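Local coordinates for protein alanine racemase (PDB 4QHR) that belongs to the alanine racemase family, joining an N-terminal TIM-type barrel that carries a pyridoxal phosphate-modified lysine to a C-terminal domain rich in beta strands, at residues N325-V329 with D330-E334; D275-P278 with R279-K283; S194-I197 with F198-E202; A221-T224 with V225-D229; E202-F205 with D206-P210. All coordinates share one frame; numbering follows the deposited sequence.

Along the chain the order is contact 3, contact 5, contact 4, contact 2, contact 1. Contacts 3 and 5 share Glu202 and lie about 8 Å apart between centres in the N-terminal barrel, where Ile197 packs on Val208 and Pro210 as helix 194-199 gives way to strand 207-208. Contacts 1 and 2 belong to the C-terminal domain, about 12 Å apart between centres, and are joined by a salt bridge from Glu334 to Lys283. Contact 4, on the short helix 225-228, is intermediate: Val225 and His226 meet Leu328 of contact 1, while Leu228 O touches Phe198 of contact 3. Local packing thus runs from the cofactor-bearing barrel into the C-terminal domain.

Contact 1. Residues N325-V329 with D330-E334; sequences NHRLV and DDVAE
Leu328 and Asp331 meet where helix 329-335 starts, with Leu328 as N-cap residue. Backbone bonds come first. Leu328 O receives Val332 N at 3.2 Å and takes a second, weak bond from Asp331 N. One residue further on, Ala333 N reaches Val329 O at 2.9 Å, so helical bonding is established at once.

The charged contact is looser. Arg327 bends at chi2 (58°) and lays one face of its guanidinium over Asp331 CB, which sits 3.6 Å above the plane, offset toward the rim. Its NH1 is 4.3 Å from Asp331 OD2, too far for a salt bridge; the oxygen lies well out of the guanidinium plane and no N-H points at it, so the charges attract only in a general way. The NH2 end is instead bonded to Asn285 OD1. Arginine suits this place because its aliphatic part also packs, with CG 3.8 Å from Val332 CG2. Apolar Val332 and Val329 lean on Leu343 of helix 340-345.

Leucine itself contributes no capping acceptor. In a water-mediated counterpart of the carboxylate half of a capping box, a water accepts from Leu328 N at 2.9 Å and donates to Asp331 OD2.

Contact 2. Residues D275-P278 with R279-K283; sequences DGYP and RAYVK
One face of the Tyr277 ring carries two neighbours: Tyr281 OH, 3.3 Å above the plane and displaced toward the rim, and Pro278 CD. The closest ring atom is Tyr277 CE2, 3.4 Å from Tyr281 OH. The two tyrosine side chains cross at about a right angle, and it is the hydroxyl of Tyr281, not its ring, that lies over the Tyr277 face. At the edge of the Tyr281 ring, near its plane, lies Pro278 O.

That oxygen accepts the hydroxyl of Tyr281, with OH to O at 2.7 Å. The donor stands 38° out of the carbonyl plane. Pro278 lends apolar surface as well, its CB lying 4.2 Å from Tyr281 CZ. A tyrosine fits at 281 because it is long enough to reach back three residues while its hydroxyl end passes beside the proline ring.

This part of the loop between strands 264-269 and 286-289 belongs to the dimer interface: Arg279 bonds through its N to Glu342 and through NH1 to Thr338, both of the second subunit. Since the Tyr281 proton is given to Pro278 O, the hydroxyl meets the Tyr277 face by van der Waals contact, while a buried proline's carbonyl gains a partner.

Contact 3. Residues S194-I197 with F198-E202; sequences SAAI and FKWPE
Trp200 keeps CG anti to its carbonyl carbon (chi1 -55°), which turns the six-membered part of the indole back along the helix onto Ala196: CE3 comes to 3.6 Å from Ala196 CB. The methyl approaches the ring obliquely, and alanine is small enough to leave room for the indole. With chi1 at -80°, Phe198 brings CD2 to 3.4 Å from Ser194 O, and its ring rests on Arg19 and Leu23 of helix 10-23.

Main-chain bonds wind these residues into helix 194-199. Phe198 N reaches Ser194 O at 3.2 Å, Lys199 N reaches Ala195 O at 2.9 Å, and Trp200 N closes the last turn on Ala196 O at 2.7 Å. Trp200 then leaves helical angles and Pro201, which has no N-H to give, starts a short 3-10 segment. A water donates to Ile197 O and Phe198 O. The aliphatic part of Lys199 runs past Ala195 O, its CB 3.5 Å away, before NZ bonds to Ala163 O.

At the other end, Ser194 OG hydrogen-bonds with Met213 N and with phosphate oxygen OP3 of the modified lysine at position 34. A serine at a helix start bonded to the cofactor phosphate is consistent with the phosphate sites of TIM-type barrels.

Contact 4. Residues A221-T224 with V225-D229; sequences ADKT and VHDLD
Thr224 and Asp227 cross obliquely, each side chain turned to the other's backbone. The Thr224 hydroxyl sits between its own N and carbonyl carbon (chi1 72°), a setting that points OG1 into the coming turn, where it accepts from Asp227 N at 3.0 Å. Asp227 reaches back with its carboxylate: OD2 takes Thr224 N at 3.0 Å in a nearly straight bond, the N-H arriving from above the carboxylate plane, 39° out of it.

These reciprocal bonds make a capping box, with Thr224 as N-cap of the short, weakly bonded helix 225-228. Threonine and aspartate suit their positions because a short polar side chain at each can meet a backbone N-H that no preceding turn of helix could satisfy. Asp227's negative charge near the helix start should also be favourable with the helix dipole.

Lys223 lies across Asp227 at about a right angle. Its NZ stays 5.5 Å from Asp227 OD2, so attraction between the charges is only general, whereas its CB packs on Leu228 CD2 at 4.0 Å. Leucine there also turns inward onto Pro219 and Phe220. The helix's own bond from Leu228 N to Thr224 O is weak. At the far end Asp229 takes a positive phi, giving a Schellman motif in which Asp229 N makes a weak bond back to His226 O. Asp229 OD1 goes on to the Tyr15 hydroxyl.

Contact 5. Residues E202-F205 with D206-P210; sequences ELNF and DYVRP
Asp206 OD2, 4.0 Å from Phe205 CB, accepts a hydrogen bond from Ala189 N; aspartate suits the place as a short acceptor tying this bend to strand 188-190. No hydrogen bond crosses the segments, and the contact is one of packing. Val208 CG1 meets the flat end of Asn204, 3.7 Å from OD1 and 3.9 Å from CG, the two side chains crossing at a slant. Valine's CG1 is anti to its carbonyl carbon (chi1 -63°), sending that methyl to the asparagine, and its compact branched shape fits beside strand 28-32.

Phe205 and Asp206 have backbone angles close to those of a type II' beta turn, Phe205 having an unusual positive phi (44°). The turn delivers the chain into strand 207-208, which pairs with strand 28-32 and helps close the parallel barrel. Just beyond, Arg209 NE bonds to the pyridine nitrogen N1 of the modified lysine at position 34. The Phe205 ring folds back over Glu202 O, 4.0 Å from its plane, and rests against Leu178 of helix 168-184.

Contact 1. Residues N325-V329 with D330-E334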
loop_
_atom_site.group_PDB
_atom_site.type_symbol
_atom_site.label_atom_id
_atom_site.label_comp_id
_atom_site.label_asym_id
_atom_site.label_seq_id
_atom_site.Cartn_x
_atom_site.Cartn_y
_atom_site.Cartn_z
ATOM N N ASN A 325 -4.329 -9.184 16.990
ATOM C CA ASN A 325 -4.012 -10.253 17.958
ATOM C C ASN A 325 -4.666 -11.622 17.660
ATOM O O ASN A 325 -4.224 -12.653 18.210
ATOM C CB ASN A 325 -4.425 -9.835 19.344
ATOM C CG ASN A 325 -3.542 -8.777 19.920
ATOM O OD1 ASN A 325 -3.936 -7.591 20.032
ATOM N ND2 ASN A 325 -2.359 -9.168 20.287
ATOM N N HIS A 326 -5.713 -11.639 16.831
ATOM C CA HIS A 326 -6.467 -12.874 16.561
ATOM C C HIS A 326 -6.167 -13.437 15.211
ATOM O O HIS A 326 -6.049 -14.656 15.108
ATOM C CB HIS A 326 -7.958 -12.618 16.737
ATOM C CG HIS A 326 -8.245 -11.907 18.013
ATOM N ND1 HIS A 326 -8.445 -10.555 18.059
ATOM C CD2 HIS A 326 -8.229 -12.332 19.295
ATOM C CE1 HIS A 326 -8.638 -10.180 19.319
ATOM N NE2 HIS A 326 -8.486 -11.243 20.092
ATOM N N ARG A 327 -6.053 -12.616 14.178
ATOM C CA ARG A 327 -5.484 -13.080 12.894
ATOM C C ARG A 327 -4.108 -12.428 12.746
ATOM O O ARG A 327 -3.991 -11.198 12.616
ATOM C CB ARG A 327 -6.385 -12.684 11.745
ATOM C CG ARG A 327 -5.971 -13.103 10.339
ATOM C CD ARG A 327 -5.800 -14.609 10.202
ATOM N NE ARG A 327 -5.405 -14.962 8.830
ATOM C CZ ARG A 327 -4.930 -16.134 8.456
ATOM N NH1 ARG A 327 -4.790 -17.117 9.356
ATOM N NH2 ARG A 327 -4.564 -16.314 7.183
ATOM N N LEU A 328 -3.059 -13.233 12.783
ATOM C CA LEU A 328 -1.690 -12.694 12.862
ATOM C C LEU A 328 -1.249 -12.187 11.503
ATOM O O LEU A 328 -1.406 -12.892 10.496
ATOM C CB LEU A 328 -0.701 -13.706 13.421
ATOM C CG LEU A 328 -1.023 -14.183 14.835
ATOM C CD1 LEU A 328 -0.180 -15.396 15.131
ATOM C CD2 LEU A 328 -0.771 -13.076 15.860
ATOM N N VAL A 329 -0.703 -10.956 11.493
ATOM C CA VAL A 329 -0.253 -10.329 10.240
ATOM C C VAL A 329 0.685 -11.242 9.443
ATOM O O VAL A 329 0.579 -11.252 8.230
ATOM C CB VAL A 329 0.366 -8.942 10.452
ATOM C CG1 VAL A 329 1.738 -9.070 11.118
ATOM C CG2 VAL A 329 0.477 -8.190 9.150
ATOM N N ASP A 330 1.575 -12.006 10.097
ATOM C CA ASP A 330 2.462 -12.942 9.344
ATOM C C ASP A 330 1.726 -14.144 8.707
ATOM O O ASP A 330 2.208 -14.710 7.735
ATOM C CB ASP A 330 3.636 -13.455 10.217
ATOM C CG ASP A 330 4.536 -12.356 10.647
ATOM O OD1 ASP A 330 5.127 -11.730 9.755
ATOM O OD2 ASP A 330 4.622 -12.116 11.865
ATOM N N ASP A 331 0.583 -14.554 9.255
ATOM C CA ASP A 331 -0.235 -15.585 8.584
ATOM C C ASP A 331 -0.917 -14.995 7.336
ATOM O O ASP A 331 -0.997 -15.629 6.283
ATOM C CB ASP A 331 -1.270 -16.201 9.520
ATOM C CG ASP A 331 -0.645 -16.981 10.657
ATOM O OD1 ASP A 331 0.471 -17.445 10.479
ATOM O OD2 ASP A 331 -1.243 -17.134 11.718
ATOM N N VAL A 332 -1.425 -13.771 7.453
ATOM C CA VAL A 332 -1.976 -13.078 6.273
ATOM C C VAL A 332 -0.892 -12.920 5.210
ATOM O O VAL A 332 -1.112 -13.227 4.012
ATOM C CB VAL A 332 -2.565 -11.679 6.603
ATOM C CG1 VAL A 332 -3.131 -11.076 5.367
ATOM C CG2 VAL A 332 -3.634 -11.784 7.653
ATOM N N ALA A 333 0.292 -12.458 5.628
ATOM C CA ALA A 333 1.415 -12.393 4.678
ATOM C C ALA A 333 1.714 -13.706 3.930
ATOM O O ALA A 333 1.890 -13.726 2.709
ATOM C CB ALA A 333 2.669 -11.897 5.370
ATOM N N GLU A 334 1.789 -14.770 4.680
ATOM C CA GLU A 334 2.109 -16.068 4.101
ATOM C C GLU A 334 1.045 -16.473 3.078
ATOM O O GLU A 334 1.386 -16.895 1.986
ATOM C CB GLU A 334 2.262 -17.139 5.196
ATOM C CG GLU A 334 2.577 -18.510 4.611
ATOM C CD GLU A 334 2.227 -19.689 5.517
ATOM O OE1 GLU A 334 1.400 -19.565 6.446
ATOM O OE2 GLU A 334 2.762 -20.787 5.259
HETATM O O HOH W 1 -3.336 -16.114 12.722
#

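Contact 2. Residues D275-P278 with R279-K283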
loop_
_atom_site.group_PDB
_atom_site.type_symbol
_atom_site.label_atom_id
_atom_site.label_comp_id
_atom_site.label_asym_id
_atom_site.label_seq_id
_atom_site.Cartn_x
_atom_site.Cartn_y
_atom_site.Cartn_z
ATOM N N ASP A 275 -7.361 0.238 0.480
ATOM C CA ASP A 275 -6.947 0.522 1.853
ATOM C C ASP A 275 -5.589 -0.060 2.209
ATOM O O ASP A 275 -5.059 0.235 3.268
ATOM C CB ASP A 275 -7.942 -0.048 2.818
ATOM C CG ASP A 275 -9.285 0.440 2.554
ATOM O OD1 ASP A 275 -9.531 1.581 3.017
ATOM O OD2 ASP A 275 -10.056 -0.287 1.850
ATOM N N GLY A 276 -5.048 -0.859 1.322
ATOM C CA GLY A 276 -3.812 -1.587 1.572
ATOM C C GLY A 276 -4.019 -3.019 2.044
ATOM O O GLY A 276 -3.060 -3.674 2.376
ATOM N N TYR A 277 -5.254 -3.531 2.036
ATOM C CA TYR A 277 -5.446 -4.949 2.251
ATOM C C TYR A 277 -5.042 -5.711 0.970
ATOM O O TYR A 277 -5.500 -5.328 -0.100
ATOM C CB TYR A 277 -6.904 -5.217 2.588
ATOM C CG TYR A 277 -7.170 -6.638 3.062
ATOM C CD1 TYR A 277 -6.770 -7.059 4.324
ATOM C CD2 TYR A 277 -7.795 -7.540 2.263
ATOM C CE1 TYR A 277 -7.013 -8.354 4.770
ATOM C CE2 TYR A 277 -8.078 -8.834 2.701
ATOM C CZ TYR A 277 -7.667 -9.242 3.949
ATOM O OH TYR A 277 -7.944 -10.539 4.367
ATOM N N PRO A 278 -4.169 -6.743 1.065
ATOM C CA PRO A 278 -3.568 -7.287 -0.149
ATOM C C PRO A 278 -4.577 -8.056 -0.984
ATOM O O PRO A 278 -5.491 -8.643 -0.419
ATOM C CB PRO A 278 -2.486 -8.243 0.353
ATOM C CG PRO A 278 -2.330 -7.993 1.793
ATOM C CD PRO A 278 -3.592 -7.355 2.290
ATOM N N ARG A 279 -4.391 -8.036 -2.300
ATOM C CA ARG A 279 -5.350 -8.580 -3.239
ATOM C C ARG A 279 -5.105 -10.034 -3.549
ATOM O O ARG A 279 -6.077 -10.813 -3.587
ATOM C CB ARG A 279 -5.281 -7.814 -4.587
ATOM C CG ARG A 279 -6.181 -8.300 -5.681
ATOM C CD ARG A 279 -6.095 -7.470 -6.973
ATOM N NE ARG A 279 -6.775 -8.186 -8.058
ATOM C CZ ARG A 279 -6.212 -9.152 -8.809
ATOM N NH1 ARG A 279 -4.924 -9.504 -8.651
ATOM N NH2 ARG A 279 -6.915 -9.740 -9.768
ATOM N N ALA A 280 -3.864 -10.390 -3.839
ATOM C CA ALA A 280 -3.624 -11.642 -4.545
ATOM C C ALA A 280 -3.071 -12.729 -3.593
ATOM O O ALA A 280 -1.993 -12.588 -3.051
ATOM C CB ALA A 280 -2.703 -11.412 -5.737
ATOM N N TYR A 281 -3.830 -13.785 -3.392
ATOM C CA TYR A 281 -3.477 -14.806 -2.429
ATOM C C TYR A 281 -3.032 -16.075 -3.100
ATOM O O TYR A 281 -3.461 -16.376 -4.189
ATOM C CB TYR A 281 -4.652 -15.019 -1.493
ATOM C CG TYR A 281 -4.809 -13.827 -0.639
ATOM C CD1 TYR A 281 -5.518 -12.732 -1.094
ATOM C CD2 TYR A 281 -4.204 -13.747 0.616
ATOM C CE1 TYR A 281 -5.672 -11.581 -0.313
ATOM C CE2 TYR A 281 -4.344 -12.586 1.409
ATOM C CZ TYR A 281 -5.088 -11.509 0.929
ATOM O OH TYR A 281 -5.243 -10.346 1.689
ATOM N N VAL A 282 -2.150 -16.813 -2.457
ATOM C CA VAL A 282 -1.654 -18.074 -3.007
ATOM C C VAL A 282 -2.145 -19.332 -2.225
ATOM O O VAL A 282 -1.908 -20.476 -2.640
ATOM C CB VAL A 282 -0.112 -18.076 -3.099
ATOM C CG1 VAL A 282 0.368 -17.032 -4.067
ATOM C CG2 VAL A 282 0.496 -17.858 -1.758
ATOM N N LYS A 283 -2.792 -19.078 -1.079
ATOM C CA LYS A 283 -3.440 -20.079 -0.236
ATOM C C LYS A 283 -4.634 -19.343 0.299
ATOM O O LYS A 283 -4.685 -18.118 0.185
ATOM C CB LYS A 283 -2.558 -20.460 0.968
ATOM C CG LYS A 283 -1.054 -20.453 0.715
ATOM C CD LYS A 283 -0.204 -21.135 1.797
ATOM C CE LYS A 283 -0.721 -20.971 3.230
ATOM N NZ LYS A 283 0.041 -21.864 4.163
#

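Contact 3. Residues S194-I197 with F198-E202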
loop_
_atom_site.group_PDB
_atom_site.type_symbol
_atom_site.label_atom_id
_atom_site.label_comp_id
_atom_site.label_asym_id
_atom_site.label_seq_id
_atom_site.Cartn_x
_atom_site.Cartn_y
_atom_site.Cartn_z
ATOM N N SER A 194 16.484 -7.924 14.261
ATOM C CA SER A 194 15.624 -8.633 15.158
ATOM C C SER A 194 16.001 -10.116 15.195
ATOM O O SER A 194 16.089 -10.702 16.257
ATOM C CB SER A 194 14.154 -8.512 14.724
ATOM O OG SER A 194 13.719 -7.159 14.751
ATOM N N ALA A 195 16.223 -10.683 14.027
ATOM C CA ALA A 195 16.517 -12.128 13.954
ATOM C C ALA A 195 17.792 -12.488 14.742
ATOM O O ALA A 195 17.835 -13.494 15.521
ATOM C CB ALA A 195 16.620 -12.552 12.495
ATOM N N ALA A 196 18.834 -11.691 14.521
ATOM C CA ALA A 196 20.108 -11.874 15.214
ATOM C C ALA A 196 20.007 -11.617 16.722
ATOM O O ALA A 196 20.709 -12.278 17.504
ATOM C CB ALA A 196 21.175 -10.996 14.622
ATOM N N ILE A 197 19.151 -10.658 17.153
ATOM C CA ILE A 197 18.889 -10.485 18.594
ATOM C C ILE A 197 18.394 -11.812 19.216
ATOM O O ILE A 197 18.813 -12.187 20.337
ATOM C CB ILE A 197 17.946 -9.269 18.865
ATOM C CG1 ILE A 197 18.671 -7.964 18.511
ATOM C CG2 ILE A 197 17.495 -9.232 20.327
ATOM C CD1 ILE A 197 17.799 -6.748 18.385
ATOM N N PHE A 198 17.517 -12.539 18.517
ATOM C CA PHE A 198 17.017 -13.806 19.036
ATOM C C PHE A 198 18.076 -14.913 18.939
ATOM O O PHE A 198 18.228 -15.716 19.875
ATOM C CB PHE A 198 15.732 -14.251 18.306
ATOM C CG PHE A 198 14.500 -13.571 18.783
ATOM C CD1 PHE A 198 13.889 -13.978 19.934
ATOM C CD2 PHE A 198 13.943 -12.541 18.083
ATOM C CE1 PHE A 198 12.734 -13.351 20.402
ATOM C CE2 PHE A 198 12.797 -11.931 18.507
ATOM C CZ PHE A 198 12.198 -12.325 19.685
ATOM N N LYS A 199 18.823 -14.921 17.850
ATOM C CA LYS A 199 19.738 -16.030 17.605
ATOM C C LYS A 199 21.158 -15.916 18.113
ATOM O O LYS A 199 21.705 -16.907 18.504
ATOM C CB LYS A 199 19.784 -16.329 16.167
ATOM C CG LYS A 199 18.478 -16.977 15.730
ATOM C CD LYS A 199 18.338 -16.985 14.220
ATOM C CE LYS A 199 19.342 -17.903 13.567
ATOM N NZ LYS A 199 18.973 -18.171 12.152
ATOM N N TRP A 200 21.745 -14.728 18.111
ATOM C CA TRP A 200 23.176 -14.582 18.327
ATOM C C TRP A 200 23.504 -13.476 19.316
ATOM O O TRP A 200 24.116 -12.481 18.916
ATOM C CB TRP A 200 23.904 -14.307 17.002
ATOM C CG TRP A 200 23.645 -15.296 15.975
ATOM C CD1 TRP A 200 23.636 -16.656 16.135
ATOM C CD2 TRP A 200 23.307 -15.058 14.588
ATOM N NE1 TRP A 200 23.326 -17.257 14.946
ATOM C CE2 TRP A 200 23.130 -16.307 13.984
ATOM C CE3 TRP A 200 23.137 -13.910 13.809
ATOM C CZ2 TRP A 200 22.799 -16.448 12.639
ATOM C CZ3 TRP A 200 22.812 -14.043 12.486
ATOM C CH2 TRP A 200 22.649 -15.312 11.905
ATOM N N PRO A 201 23.178 -13.672 20.612
ATOM C CA PRO A 201 23.503 -12.623 21.593
ATOM C C PRO A 201 24.991 -12.367 21.654
ATOM O O PRO A 201 25.379 -11.272 22.034
ATOM C CB PRO A 201 22.959 -13.167 22.939
ATOM C CG PRO A 201 22.820 -14.635 22.716
ATOM C CD PRO A 201 22.511 -14.827 21.246
ATOM N N GLU A 202 25.819 -13.342 21.271
ATOM C CA GLU A 202 27.284 -13.144 21.265
ATOM C C GLU A 202 27.747 -12.066 20.281
ATOM O O GLU A 202 28.876 -11.558 20.382
ATOM C CB GLU A 202 28.038 -14.464 21.000
ATOM C CG GLU A 202 27.886 -15.049 19.599
ATOM C CD GLU A 202 26.646 -15.945 19.392
ATOM O OE1 GLU A 202 25.721 -16.018 20.243
ATOM O OE2 GLU A 202 26.613 -16.568 18.324
HETATM O O HOH W 2 19.052 -14.319 22.352
#

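Contact 4. Residues A221-T224 with V225-D229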
loop_
_atom_site.group_PDB
_atom_site.type_symbol
_atom_site.label_atom_id
_atom_site.label_comp_id
_atom_site.label_asym_id
_atom_site.label_seq_id
_atom_site.Cartn_x
_atom_site.Cartn_y
_atom_site.Cartn_z
ATOM N N ALA A 221 10.050 -17.211 9.564
ATOM C CA ALA A 221 8.951 -17.898 8.874
ATOM C C ALA A 221 8.371 -19.016 9.699
ATOM O O ALA A 221 7.188 -19.315 9.586
ATOM C CB ALA A 221 9.425 -18.436 7.515
ATOM N N ASP A 222 9.192 -19.616 10.559
ATOM C CA ASP A 222 8.797 -20.773 11.329
ATOM C C ASP A 222 8.537 -20.470 12.818
ATOM O O ASP A 222 8.460 -21.389 13.634
ATOM C CB ASP A 222 9.863 -21.878 11.154
ATOM C CG ASP A 222 11.224 -21.488 11.723
ATOM O OD1 ASP A 222 11.461 -20.305 12.040
ATOM O OD2 ASP A 222 12.081 -22.375 11.859
ATOM N N LYS A 223 8.408 -19.196 13.186
ATOM C CA LYS A 223 8.066 -18.851 14.551
ATOM C C LYS A 223 6.981 -17.829 14.574
ATOM O O LYS A 223 7.055 -16.843 13.835
ATOM C CB LYS A 223 9.265 -18.274 15.301
ATOM C CG LYS A 223 10.449 -19.215 15.389
ATOM C CD LYS A 223 10.190 -20.369 16.359
ATOM C CE LYS A 223 11.347 -21.357 16.289
ATOM N NZ LYS A 223 11.313 -22.228 17.490
ATOM N N THR A 224 5.998 -18.044 15.444
ATOM C CA THR A 224 4.956 -17.055 15.680
ATOM C C THR A 224 5.412 -16.072 16.735
ATOM O O THR A 224 6.348 -16.343 17.514
ATOM C CB THR A 224 3.649 -17.690 16.207
ATOM O OG1 THR A 224 3.857 -18.110 17.550
ATOM C CG2 THR A 224 3.176 -18.855 15.335
ATOM N N VAL A 225 4.729 -14.927 16.791
ATOM C CA VAL A 225 5.030 -13.940 17.835
ATOM C C VAL A 225 4.755 -14.495 19.218
ATOM O O VAL A 225 5.384 -14.083 20.201
ATOM C CB VAL A 225 4.319 -12.602 17.623
ATOM C CG1 VAL A 225 4.925 -11.933 16.432
ATOM C CG2 VAL A 225 2.825 -12.770 17.402
ATOM N N HIS A 226 3.816 -15.430 19.303
ATOM C CA HIS A 226 3.598 -16.112 20.573
ATOM C C HIS A 226 4.792 -16.941 20.992
ATOM O O HIS A 226 5.131 -16.943 22.154
ATOM C CB HIS A 226 2.426 -17.054 20.490
ATOM C CG HIS A 226 1.168 -16.370 20.130
ATOM N ND1 HIS A 226 0.728 -15.241 20.787
ATOM C CD2 HIS A 226 0.253 -16.639 19.174
ATOM C CE1 HIS A 226 -0.422 -14.855 20.257
ATOM N NE2 HIS A 226 -0.734 -15.694 19.287
ATOM N N ASP A 227 5.409 -17.630 20.048
ATOM C CA ASP A 227 6.652 -18.384 20.318
ATOM C C ASP A 227 7.774 -17.481 20.766
ATOM O O ASP A 227 8.660 -17.898 21.540
ATOM C CB ASP A 227 7.172 -19.160 19.108
ATOM C CG ASP A 227 6.185 -20.188 18.574
ATOM O OD1 ASP A 227 5.460 -20.804 19.403
ATOM O OD2 ASP A 227 6.130 -20.344 17.317
ATOM N N LEU A 228 7.748 -16.249 20.281
ATOM C CA LEU A 228 8.806 -15.315 20.542
ATOM C C LEU A 228 8.560 -14.409 21.695
ATOM O O LEU A 228 9.461 -13.640 22.017
ATOM C CB LEU A 228 9.047 -14.445 19.288
ATOM C CG LEU A 228 9.445 -15.199 18.021
ATOM C CD1 LEU A 228 9.474 -14.189 16.859
ATOM C CD2 LEU A 228 10.785 -15.890 18.156
ATOM N N ASP A 229 7.376 -14.505 22.297
ATOM C CA ASP A 229 6.871 -13.619 23.340
ATOM C C ASP A 229 6.926 -12.138 22.889
ATOM O O ASP A 229 7.515 -11.279 23.566
ATOM C CB ASP A 229 7.552 -13.829 24.722
ATOM C CG ASP A 229 6.913 -12.985 25.847
ATOM O OD1 ASP A 229 5.712 -12.572 25.830
ATOM O OD2 ASP A 229 7.643 -12.724 26.797
#

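Contact 5. Residues E202-F205 with D206-P210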
loop_
_atom_site.group_PDB
_atom_site.type_symbol
_atom_site.label_atom_id
_atom_site.label_comp_id
_atom_site.label_asym_id
_atom_site.label_seq_id
_atom_site.Cartn_x
_atom_site.Cartn_y
_atom_site.Cartn_z
ATOM N N GLU A 202 25.819 -13.342 21.271
ATOM C CA GLU A 202 27.284 -13.144 21.265
ATOM C C GLU A 202 27.747 -12.066 20.281
ATOM O O GLU A 202 28.876 -11.558 20.382
ATOM C CB GLU A 202 28.038 -14.464 21.000
ATOM C CG GLU A 202 27.886 -15.049 19.599
ATOM C CD GLU A 202 26.646 -15.945 19.392
ATOM O OE1 GLU A 202 25.721 -16.018 20.243
ATOM O OE2 GLU A 202 26.613 -16.568 18.324
ATOM N N LEU A 203 26.900 -11.739 19.318
ATOM C CA LEU A 203 27.156 -10.625 18.367
ATOM C C LEU A 203 26.469 -9.295 18.698
ATOM O O LEU A 203 26.490 -8.383 17.865
ATOM C CB LEU A 203 26.780 -11.057 16.945
ATOM C CG LEU A 203 27.527 -12.293 16.418
ATOM C CD1 LEU A 203 27.113 -12.593 15.008
ATOM C CD2 LEU A 203 29.027 -12.137 16.409
ATOM N N ASN A 204 25.957 -9.142 19.909
ATOM C CA ASN A 204 25.307 -7.901 20.299
ATOM C C ASN A 204 26.266 -6.726 20.277
ATOM O O ASN A 204 25.923 -5.653 19.795
ATOM C CB ASN A 204 24.712 -7.983 21.721
ATOM C CG ASN A 204 23.457 -8.829 21.828
ATOM O OD1 ASN A 204 22.820 -9.260 20.845
ATOM N ND2 ASN A 204 23.107 -9.074 22.998
ATOM N N PHE A 205 27.481 -6.937 20.802
ATOM C CA PHE A 205 28.431 -5.805 20.977
ATOM C C PHE A 205 27.771 -4.550 21.554
ATOM O O PHE A 205 26.984 -4.644 22.524
ATOM C CB PHE A 205 29.190 -5.574 19.680
ATOM C CG PHE A 205 29.962 -6.777 19.232
ATOM C CD1 PHE A 205 31.041 -7.230 20.006
ATOM C CD2 PHE A 205 29.612 -7.489 18.089
ATOM C CE1 PHE A 205 31.770 -8.358 19.642
ATOM C CE2 PHE A 205 30.361 -8.603 17.706
ATOM C CZ PHE A 205 31.424 -9.045 18.499
ATOM N N ASP A 206 28.029 -3.376 20.970
ATOM C CA ASP A 206 27.648 -2.109 21.616
ATOM C C ASP A 206 26.233 -1.610 21.278
ATOM O O ASP A 206 25.586 -0.967 22.104
ATOM C CB ASP A 206 28.683 -1.074 21.240
ATOM C CG ASP A 206 30.093 -1.555 21.565
ATOM O OD1 ASP A 206 30.455 -1.505 22.766
ATOM O OD2 ASP A 206 30.783 -2.057 20.681
ATOM N N TYR A 207 25.770 -1.882 20.070
ATOM C CA TYR A 207 24.459 -1.460 19.593
ATOM C C TYR A 207 23.763 -2.590 18.834
ATOM O O TYR A 207 24.308 -3.137 17.914
ATOM C CB TYR A 207 24.595 -0.288 18.623
ATOM C CG TYR A 207 25.092 0.993 19.228
ATOM C CD1 TYR A 207 26.465 1.256 19.302
ATOM C CD2 TYR A 207 24.222 1.929 19.719
ATOM C CE1 TYR A 207 26.944 2.433 19.869
ATOM C CE2 TYR A 207 24.692 3.116 20.275
ATOM C CZ TYR A 207 26.053 3.341 20.357
ATOM O OH TYR A 207 26.530 4.510 20.883
ATOM N N VAL A 208 22.527 -2.894 19.231
ATOM C CA VAL A 208 21.633 -3.741 18.456
ATOM C C VAL A 208 20.593 -2.815 17.765
ATOM O O VAL A 208 20.300 -1.684 18.246
ATOM C CB VAL A 208 20.983 -4.818 19.357
ATOM C CG1 VAL A 208 22.065 -5.730 19.921
ATOM C CG2 VAL A 208 20.101 -4.233 20.446
ATOM N N ARG A 209 20.032 -3.314 16.679
ATOM C CA ARG A 209 19.126 -2.568 15.818
ATOM C C ARG A 209 17.839 -3.336 15.546
ATOM O O ARG A 209 17.615 -3.741 14.443
ATOM C CB ARG A 209 19.798 -2.238 14.506
ATOM C CG ARG A 209 21.176 -1.591 14.676
ATOM C CD ARG A 209 21.728 -1.024 13.384
ATOM N NE ARG A 209 21.771 -1.992 12.265
ATOM C CZ ARG A 209 22.786 -2.784 11.937
ATOM N NH1 ARG A 209 23.901 -2.818 12.669
ATOM N NH2 ARG A 209 22.665 -3.597 10.877
ATOM N N PRO A 210 17.005 -3.524 16.560
ATOM C CA PRO A 210 15.744 -4.141 16.292
ATOM C C PRO A 210 14.795 -3.308 15.428
ATOM O O PRO A 210 14.603 -2.116 15.684
ATOM C CB PRO A 210 15.098 -4.233 17.652
ATOM C CG PRO A 210 15.650 -3.014 18.366
ATOM C CD PRO A 210 17.078 -3.000 17.933
#